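Local coordinates for adhesion and penetration protein autotransporter (Haemophilus influenzae, PDB 3SYJ) that promotes adherence to and invasion of host cells, drives bacterial aggregation through its self-associating passenger domain, and is probably a serine protease, at residues Ser779-Ser782 with His783-Gly787; Ile747-Ser750 with Asp751-Ala755; Gly663-Pro666 with Asn667-Asn670. One frame throughout, in Å; residues are numbered along the deposited sequence.

Contact 1 of 3, residues Ser779-Ser782 with His783-Gly787; sequences SHFS and HQIQG
The ring of Phe-781 turns inward past His-783 to meet Ile-785, at a corner of the right-handed beta-helix of the passenger domain. Strand 780-781 ends on one side of the corner and strand 785-787 starts on the other.

The apolar contact is between Phe-781 and Ile-785. Phe-781 CE2 lies 3.6 Å from Ile-785 CG1, and the CD1 methyl of Ile-785 is a little farther from the same carbon. CG of Phe-781 stands opposite its own backbone N (chi1 -180°), which carries the ring forward under the bend. Leu-762, Leu-776 and Trp-800 also pack against it.

The second kind of contact is ring against backbone. His-783 N sits over the centre of one face of the Phe-781 ring, 3.5 Å above its plane. Gln-784 O lies at the edge, 4.0 Å from Phe-781 CZ. His-783 O is 3.2 Å from Phe-781 CE2, and this carbonyl accepts a hydrogen bond from Trp-800 NE1. The bend is also tied to the preceding coil, where Asn-765 OD1 accepts from Gln-784 N.

The Phe-781 and His-783 rings meet obliquely, centroids 5.8 Å apart and planes at 47°. Their side chains come closest at Phe-781 CZ and His-783 CB, 3.3 Å apart. Ser-782 O lies over one face of the imidazole, and Ser-782 OG comes within 3.6 Å of His-783 CD2.

Contact 2 of 3, residues Ile747-Ser750 with Asp751-Ala755; sequences IRLS and DNSTA
Ser-750 O receives two hydrogen bonds from Ser-753, one from the backbone and one from the side chain. The Ser-753 N bond is 3.1 Å long to Ser-750 O and nearly straight, at 166°. It closes a type II' beta turn. The Ser-753 hydroxyl donates through OG to Ser-750 O at 2.8 Å, in the carbonyl plane and on a lone pair. Its chi1 of 61° places OG between the backbone N and the carbonyl carbon, facing back across the turn. Two donors therefore fix this one carbonyl.

Next to the turn, Leu-749 CB lies 3.3 Å from Ser-753 OG. Beyond it the packing is apolar. One branch of Leu-749, CD2, presses on Ala-755 CB at 3.3 Å, tighter than usual van der Waals contact. Ile-747 CG2 meets the same Ala-755 CB less closely, at 4.0 Å. The small methyl of Ala-755 thus faces two branched side chains.

Neighbouring coils hold this arrangement from both sides along the chain. Leu-749 packs on Leu-729 of the coil before and on Val-766 of the coil after. Asp-751 OD2 accepts from Asn-731 N, while Asp-751 N donates to Asp-770 OD2. Successive turns are thus joined through aspartate carboxylates. This is a tight corner turn of a parallel beta-helix, with apolar side chains packed inside and matching turns lined up from coil to coil.

Contact 3 of 3, residues Gly663-Pro666 with Asn667-Asn670; sequences GVVP and NQQN
Asn-670 uses both ends of its side-chain amide on the backbone of Val-665. Val-665 N donates to Asn-670 OD1 at 2.8 Å, arriving tilted from the plane of the side-chain carbonyl. Asn-670 ND2 donates in return to Val-665 O at 3.2 Å. That acceptor lies in the amide plane of Asn-670, but ND2 itself stands above the plane of the Val-665 carbonyl. Both bonds are nearly straight, each at 168°. Together they fix the rotation of the amide and satisfy polar groups on a buried side chain. The chi1 of -50° sets CG beside the backbone N of Asn-670 and directs the amide across the loop.

Val-664 crosses the Asn-670 side chain at about a right angle. Its CB lies 3.5 Å from Asn-670 OD1, and its CG1 branch reaches the CB of the asparagine.

Gln-668 covers Val-665 from another side. Its chain is extended beyond CG, so the amide end runs past the valine. Gln-668 CD touches Val-665 CG1 at 3.4 Å, and Gln-668 OE1 comes 3.5 Å from Val-665 CB. The chi1 of 179° puts Val-665 CG1 where it meets this amide.

Val-665 to Gln-668 form a type II beta turn. Its closing bond, Gln-668 N to Val-665 O, is weak at 3.4 Å. Pro-666 and Asn-667 occupy the two central positions, and Asn-667 takes the left-handed backbone conformation. A water donates to Asn-667 OD1 at 2.9 Å and weakly to Pro-666 O.

Backbone bonds to Leu-689 and Val-687 join the second half of the loop to the returning chain. The arrangement is a type II beta turn in a loop bridged by the Asn-670 amide, leading from the beta-helix into an antiparallel hairpin, strands 669-675 and 682-688, that carries the Cys-673 to Cys-684 disulfide.

How the contacts relate
The three sites follow one another along the chain without overlap: contact 3 first, then contact 2, then contact 1. Contacts 1 and 2 are close neighbours on the beta-helix, with centres about 15 Å apart and nearest atoms about 7 Å apart. Strand 766-768 pairs in parallel with both 747-749 of contact 2 and 785-787 of contact 1, so one strand lies between those two. Contact 3 lies about 26 Å from each, centre to centre, where an antiparallel hairpin leaves the helix. Contacts 1 and 2 thus belong to the regular coils of the long passenger domain, whereas contact 3 belongs to an excursion from it. All three lie away from the predicted protease active site.

Contact 1 of 3, residues Ser779-Ser782 with His783-Gly787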
# COMPACT_ATOMS: atom_id res chain seq x y z
N SER A 779 8.49 -22.90 -11.45
CA SER A 779 7.28 -22.12 -11.25
C SER A 779 7.17 -21.01 -12.27
O SER A 779 8.16 -20.63 -12.90
CB SER A 779 7.27 -21.51 -9.85
OG SER A 779 7.48 -22.49 -8.85
N HIS A 780 5.97 -20.47 -12.41
CA HIS A 780 5.78 -19.23 -13.13
C HIS A 780 5.35 -18.16 -12.14
O HIS A 780 4.55 -18.41 -11.24
CB HIS A 780 4.74 -19.36 -14.25
CG HIS A 780 4.35 -18.04 -14.84
ND1 HIS A 780 5.09 -17.41 -15.82
CD2 HIS A 780 3.31 -17.21 -14.57
CE1 HIS A 780 4.52 -16.26 -16.14
NE2 HIS A 780 3.44 -16.11 -15.39
N PHE A 781 5.91 -16.97 -12.30
CA PHE A 781 5.67 -15.86 -11.39
C PHE A 781 5.49 -14.59 -12.21
O PHE A 781 6.20 -14.36 -13.19
CB PHE A 781 6.85 -15.73 -10.44
CG PHE A 781 6.72 -14.61 -9.45
CD1 PHE A 781 5.76 -14.67 -8.45
CD2 PHE A 781 7.57 -13.52 -9.50
CE1 PHE A 781 5.65 -13.65 -7.52
CE2 PHE A 781 7.47 -12.50 -8.58
CZ PHE A 781 6.51 -12.56 -7.59
N SER A 782 4.53 -13.76 -11.80
CA SER A 782 4.16 -12.58 -12.58
C SER A 782 4.04 -11.33 -11.73
O SER A 782 3.28 -10.42 -12.06
CB SER A 782 2.83 -12.83 -13.31
OG SER A 782 1.78 -12.96 -12.37
N HIS A 783 4.78 -11.28 -10.63
CA HIS A 783 4.74 -10.11 -9.75
C HIS A 783 6.12 -9.48 -9.54
O HIS A 783 7.08 -9.82 -10.23
CB HIS A 783 4.06 -10.45 -8.42
CG HIS A 783 2.61 -10.80 -8.57
ND1 HIS A 783 1.60 -9.90 -8.35
CD2 HIS A 783 2.01 -11.96 -8.93
CE1 HIS A 783 0.43 -10.48 -8.57
NE2 HIS A 783 0.65 -11.73 -8.92
N GLN A 784 6.20 -8.55 -8.60
CA GLN A 784 7.40 -7.74 -8.42
C GLN A 784 8.44 -8.41 -7.53
O GLN A 784 8.10 -9.02 -6.52
CB GLN A 784 7.02 -6.35 -7.87
CG GLN A 784 6.23 -5.47 -8.85
CD GLN A 784 5.62 -4.21 -8.21
OE1 GLN A 784 6.15 -3.68 -7.23
NE2 GLN A 784 4.51 -3.74 -8.77
N ILE A 785 9.71 -8.30 -7.92
CA ILE A 785 10.81 -8.67 -7.02
C ILE A 785 11.79 -7.52 -6.84
O ILE A 785 12.31 -6.97 -7.81
CB ILE A 785 11.59 -9.90 -7.51
CG1 ILE A 785 10.64 -11.06 -7.82
CG2 ILE A 785 12.60 -10.33 -6.45
CD1 ILE A 785 11.36 -12.31 -8.28
N GLN A 786 12.04 -7.16 -5.59
CA GLN A 786 12.95 -6.06 -5.26
C GLN A 786 14.07 -6.57 -4.36
O GLN A 786 13.82 -7.08 -3.27
CB GLN A 786 12.18 -4.93 -4.57
CG GLN A 786 13.01 -4.07 -3.63
CD GLN A 786 13.88 -3.06 -4.35
OE1 GLN A 786 13.49 -2.50 -5.38
NE2 GLN A 786 15.07 -2.80 -3.81
N GLY A 787 15.31 -6.43 -4.82
CA GLY A 787 16.45 -6.88 -4.05
C GLY A 787 17.59 -5.89 -4.09
O GLY A 787 18.00 -5.45 -5.16

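Contact 2 of 3, residues Ile747-Ser750 with Asp751-Ala755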
# COMPACT_ATOMS: atom_id res chain seq x y z
N ILE A 747 6.19 -11.65 0.39
CA ILE A 747 7.30 -12.22 1.14
C ILE A 747 8.37 -11.15 1.35
O ILE A 747 8.78 -10.48 0.41
CB ILE A 747 7.94 -13.40 0.41
CG1 ILE A 747 6.91 -14.51 0.20
CG2 ILE A 747 9.15 -13.91 1.18
CD1 ILE A 747 7.43 -15.69 -0.59
N ARG A 748 8.81 -11.00 2.59
CA ARG A 748 9.78 -9.98 2.94
C ARG A 748 10.97 -10.61 3.66
O ARG A 748 10.83 -11.07 4.79
CB ARG A 748 9.12 -8.93 3.83
CG ARG A 748 10.06 -7.92 4.47
CD ARG A 748 10.26 -6.69 3.60
NE ARG A 748 11.07 -5.68 4.29
CZ ARG A 748 12.40 -5.71 4.36
NH1 ARG A 748 13.08 -6.69 3.78
NH2 ARG A 748 13.05 -4.75 5.02
N LEU A 749 12.13 -10.64 3.01
CA LEU A 749 13.29 -11.30 3.60
C LEU A 749 14.39 -10.33 4.00
O LEU A 749 14.78 -9.46 3.22
CB LEU A 749 13.87 -12.33 2.63
CG LEU A 749 12.92 -13.41 2.11
CD1 LEU A 749 12.26 -12.95 0.81
CD2 LEU A 749 13.70 -14.69 1.89
N SER A 750 14.90 -10.50 5.22
CA SER A 750 16.02 -9.71 5.73
C SER A 750 17.15 -10.61 6.20
O SER A 750 17.02 -11.83 6.22
CB SER A 750 15.55 -8.83 6.89
OG SER A 750 14.50 -7.98 6.49
N ASP A 751 18.27 -9.99 6.59
CA ASP A 751 19.40 -10.72 7.16
C ASP A 751 19.90 -11.86 6.26
O ASP A 751 20.30 -11.64 5.13
CB ASP A 751 19.04 -11.26 8.55
CG ASP A 751 18.61 -10.17 9.51
OD1 ASP A 751 19.22 -9.07 9.50
OD2 ASP A 751 17.66 -10.40 10.29
N ASN A 752 19.87 -13.08 6.79
CA ASN A 752 20.34 -14.25 6.06
C ASN A 752 19.22 -15.23 5.78
O ASN A 752 19.47 -16.42 5.57
CB ASN A 752 21.43 -14.96 6.86
CG ASN A 752 22.55 -14.03 7.24
OD1 ASN A 752 23.36 -13.63 6.40
ND2 ASN A 752 22.61 -13.67 8.52
N SER A 753 17.99 -14.75 5.77
CA SER A 753 16.85 -15.63 5.54
C SER A 753 16.79 -16.10 4.09
O SER A 753 17.48 -15.57 3.21
CB SER A 753 15.55 -14.93 5.92
OG SER A 753 15.36 -13.76 5.15
N THR A 754 15.97 -17.12 3.84
CA THR A 754 15.82 -17.70 2.52
C THR A 754 14.36 -18.01 2.23
O THR A 754 13.62 -18.43 3.12
CB THR A 754 16.59 -19.02 2.42
OG1 THR A 754 17.99 -18.77 2.62
CG2 THR A 754 16.38 -19.65 1.05
N ALA A 755 13.94 -17.80 0.99
CA ALA A 755 12.60 -18.18 0.57
C ALA A 755 12.65 -18.92 -0.76
O ALA A 755 13.51 -18.66 -1.59
CB ALA A 755 11.70 -16.96 0.46

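Contact 3 of 3, residues Gly663-Pro666 with Asn667-Asn670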
# COMPACT_ATOMS: atom_id res chain seq x y z
N GLY A 663 -0.65 -28.12 5.21
CA GLY A 663 -1.18 -28.81 4.04
C GLY A 663 -0.65 -30.21 3.86
O GLY A 663 0.49 -30.50 4.23
N VAL A 664 -1.47 -31.09 3.30
CA VAL A 664 -1.00 -32.41 2.88
C VAL A 664 -0.84 -32.42 1.36
O VAL A 664 -1.57 -31.71 0.66
CB VAL A 664 -1.97 -33.53 3.29
CG1 VAL A 664 -1.99 -33.67 4.80
CG2 VAL A 664 -3.35 -33.25 2.74
N VAL A 665 0.10 -33.21 0.87
CA VAL A 665 0.42 -33.22 -0.56
C VAL A 665 -0.15 -34.46 -1.25
O VAL A 665 0.16 -35.59 -0.87
CB VAL A 665 1.95 -33.18 -0.79
CG1 VAL A 665 2.26 -33.22 -2.28
CG2 VAL A 665 2.57 -31.95 -0.14
N PRO A 666 -0.99 -34.25 -2.28
CA PRO A 666 -1.52 -35.39 -3.03
C PRO A 666 -0.41 -36.21 -3.69
O PRO A 666 0.58 -35.64 -4.14
CB PRO A 666 -2.38 -34.72 -4.11
CG PRO A 666 -2.73 -33.39 -3.54
CD PRO A 666 -1.53 -32.97 -2.75
N ASN A 667 -0.58 -37.53 -3.72
CA ASN A 667 0.37 -38.44 -4.37
C ASN A 667 1.72 -38.55 -3.68
O ASN A 667 2.70 -38.95 -4.29
CB ASN A 667 0.54 -38.07 -5.84
CG ASN A 667 -0.73 -38.28 -6.63
OD1 ASN A 667 -1.30 -37.33 -7.17
ND2 ASN A 667 -1.19 -39.53 -6.67
N GLN A 668 1.75 -38.19 -2.40
CA GLN A 668 2.91 -38.42 -1.56
C GLN A 668 2.43 -39.01 -0.25
O GLN A 668 1.23 -39.10 -0.00
CB GLN A 668 3.65 -37.12 -1.26
CG GLN A 668 4.17 -36.41 -2.48
CD GLN A 668 5.04 -35.22 -2.12
OE1 GLN A 668 5.05 -34.75 -0.98
NE2 GLN A 668 5.79 -34.73 -3.10
N GLN A 669 3.38 -39.40 0.59
CA GLN A 669 3.04 -39.81 1.94
C GLN A 669 2.97 -38.57 2.81
O GLN A 669 3.78 -37.66 2.66
CB GLN A 669 4.06 -40.79 2.50
CG GLN A 669 4.06 -42.13 1.78
CD GLN A 669 4.73 -43.23 2.58
OE1 GLN A 669 5.63 -42.97 3.39
NE2 GLN A 669 4.30 -44.47 2.36
N ASN A 670 1.98 -38.54 3.70
CA ASN A 670 1.89 -37.50 4.70
C ASN A 670 1.72 -38.16 6.05
O ASN A 670 1.13 -39.24 6.14
CB ASN A 670 0.71 -36.58 4.42
CG ASN A 670 0.69 -36.08 2.98
OD1 ASN A 670 1.16 -34.99 2.69
ND2 ASN A 670 0.16 -36.90 2.09
O HOH W 1 0.23 -34.84 -7.46